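Local coordinates for protein polyketide synthase (Lyngbya majuscula 19L, PDB 3QIT) that probably hydrolyses the thioester of the finished polyketide chain and decarboxylates it with loss of sulfate, leaving the terminal alkene of curacin A, at residues E127-P131 with D249-Q253. Residues are numbered along the deposited sequence; the frame is centred on the assembly and turned at random.
Sequences ELPLP and DLQQQ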
loop_
_atom_site.group_PDB
_atom_site.type_symbol
_atom_site.label_atom_id
_atom_site.label_comp_id
_atom_site.label_asym_id
_atom_site.label_seq_id
_atom_site.Cartn_x
_atom_site.Cartn_y
_atom_site.Cartn_z
ATOM N N GLU B 127 0.849 -25.317 -4.371
ATOM C CA GLU B 127 0.153 -24.654 -5.488
ATOM C C GLU B 127 0.597 -23.208 -5.675
ATOM O O GLU B 127 -0.205 -22.255 -5.632
ATOM C CB GLU B 127 -1.359 -24.791 -5.320
ATOM C CG GLU B 127 -1.829 -26.233 -5.608
ATOM C CD GLU B 127 -2.000 -26.483 -7.089
ATOM O OE1 GLU B 127 -2.803 -25.733 -7.706
ATOM O OE2 GLU B 127 -1.335 -27.401 -7.644
ATOM N N LEU B 128 1.895 -23.054 -5.904
ATOM C CA LEU B 128 2.502 -21.754 -6.124
ATOM C C LEU B 128 2.074 -21.216 -7.476
ATOM O O LEU B 128 2.251 -21.882 -8.478
ATOM C CB LEU B 128 4.035 -21.887 -6.079
ATOM C CG LEU B 128 4.787 -20.574 -6.300
ATOM C CD1 LEU B 128 4.737 -19.690 -5.034
ATOM C CD2 LEU B 128 6.229 -20.874 -6.742
ATOM N N PRO B 129 1.475 -20.007 -7.497
ATOM C CA PRO B 129 1.129 -19.432 -8.813
ATOM C C PRO B 129 2.314 -18.705 -9.449
ATOM O O PRO B 129 3.330 -18.463 -8.797
ATOM C CB PRO B 129 -0.011 -18.455 -8.485
ATOM C CG PRO B 129 0.062 -18.202 -6.992
ATOM C CD PRO B 129 1.022 -19.187 -6.361
ATOM N N LEU B 130 2.197 -18.386 -10.732
ATOM C CA LEU B 130 3.148 -17.492 -11.363
ATOM C C LEU B 130 2.313 -16.361 -11.948
ATOM O O LEU B 130 1.214 -16.621 -12.462
ATOM C CB LEU B 130 3.912 -18.197 -12.482
ATOM C CG LEU B 130 5.117 -19.084 -12.166
ATOM C CD1 LEU B 130 5.805 -19.501 -13.480
ATOM C CD2 LEU B 130 6.102 -18.377 -11.241
ATOM N N PRO B 131 2.812 -15.119 -11.850
ATOM C CA PRO B 131 2.174 -13.990 -12.536
ATOM C C PRO B 131 2.148 -14.203 -14.043
ATOM O O PRO B 131 3.116 -14.724 -14.622
ATOM C CB PRO B 131 3.090 -12.810 -12.196
ATOM C CG PRO B 131 3.812 -13.212 -10.966
ATOM C CD PRO B 131 3.999 -14.692 -11.084
ATOM N N ASP B 249 4.138 -23.412 -17.037
ATOM C CA ASP B 249 4.324 -22.794 -15.716
ATOM C C ASP B 249 5.066 -23.749 -14.787
ATOM O O ASP B 249 5.953 -23.320 -14.039
ATOM C CB ASP B 249 2.989 -22.416 -15.058
ATOM C CG ASP B 249 2.213 -21.366 -15.839
ATOM O OD1 ASP B 249 2.851 -20.457 -16.410
ATOM O OD2 ASP B 249 0.960 -21.454 -15.864
ATOM N N LEU B 250 4.685 -25.031 -14.818
ATOM C CA LEU B 250 5.398 -26.066 -14.047
ATOM C C LEU B 250 6.850 -26.148 -14.483
ATOM O O LEU B 250 7.747 -26.232 -13.642
ATOM C CB LEU B 250 4.747 -27.438 -14.213
ATOM C CG LEU B 250 3.353 -27.649 -13.619
ATOM C CD1 LEU B 250 2.882 -29.068 -13.933
ATOM C CD2 LEU B 250 3.351 -27.402 -12.131
ATOM N N GLN B 251 7.069 -26.132 -15.803
ATOM C CA GLN B 251 8.411 -26.135 -16.372
ATOM C C GLN B 251 9.203 -24.905 -15.930
ATOM O O GLN B 251 10.371 -25.015 -15.526
ATOM C CB GLN B 251 8.346 -26.238 -17.904
ATOM C CG GLN B 251 9.691 -26.458 -18.602
ATOM C CD GLN B 251 10.434 -27.716 -18.146
ATOM O OE1 GLN B 251 11.670 -27.730 -18.092
ATOM N NE2 GLN B 251 9.687 -28.776 -17.826
ATOM N N GLN B 252 8.570 -23.732 -16.008
ATOM C CA GLN B 252 9.224 -22.505 -15.583
ATOM C C GLN B 252 9.659 -22.550 -14.128
ATOM O O GLN B 252 10.792 -22.180 -13.819
ATOM C CB GLN B 252 8.340 -21.280 -15.834
ATOM C CG GLN B 252 9.079 -19.960 -15.650
ATOM C CD GLN B 252 10.339 -19.859 -16.499
ATOM O OE1 GLN B 252 10.277 -19.860 -17.729
ATOM N NE2 GLN B 252 11.490 -19.765 -15.842
ATOM N N GLN B 253 8.769 -22.999 -13.238
ATOM C CA GLN B 253 9.116 -23.111 -11.817
ATOM C C GLN B 253 10.287 -24.059 -11.579
ATOM O O GLN B 253 11.180 -23.758 -10.780
ATOM C CB GLN B 253 7.901 -23.515 -10.969
ATOM C CG GLN B 253 6.893 -22.353 -10.833
ATOM C CD GLN B 253 5.594 -22.757 -10.138
ATOM O OE1 GLN B 253 5.485 -23.839 -9.585
ATOM N NE2 GLN B 253 4.613 -21.869 -10.157
#
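L130, in the loop that follows strand 120-126, comes closest in backbone to D249 on helix 247-256, their CA atoms 7.0 Å apart, and side chains bridge the gap. Q253 makes the one hydrogen bond across the contact. Straight from CG onward (chi2 173°), its side chain carries the amide off the helix to the loop backbone, where NE2 donates a fairly straight hydrogen bond to L128 O, 2.9 Å away. The acceptor lies close to the plane of the Q253 amide, but the donor stands well above the carbonyl plane of L128. N245 ND2 gives the same oxygen a second bond, while OE1 of Q253 is bonded to the hydroxyl of Y238. Glutamine suits this buried place because one amide can answer a main-chain carbonyl and a tyrosine hydroxyl together, the two bonds limiting its rotation.

This loop lies at the C-terminal end of strand 120-126, an inner parallel strand of the alpha/beta hydrolase sheet, where catalytic residues of the fold gather: E127, bonded to H269, is probably the acid of a Ser-His-Glu triad with S103, and the contact joins the chain just beyond it to helix 247-256.

The two leucines meet the amide differently. L130 and Q253 run side by side, pointing opposite ways, with L130 CG beside the amide edge, 3.5 Å from Q253 NE2; L130 CD1 goes on to the helix, resting 3.9 Å from both D249 O and Q252 CB. A branched aliphatic suits a position that must cover both glutamine methylenes and helix backbone. L128 sets CD2 over one face of the amide, 3.9 Å from Q253 CD, and also packs on A106 and T110 of helix 104-115, a buried place suited to an aliphatic side chain. Q252 offers L130 its CB and CG, then bends at chi2 (55°), taking its amide away to T256 OG1.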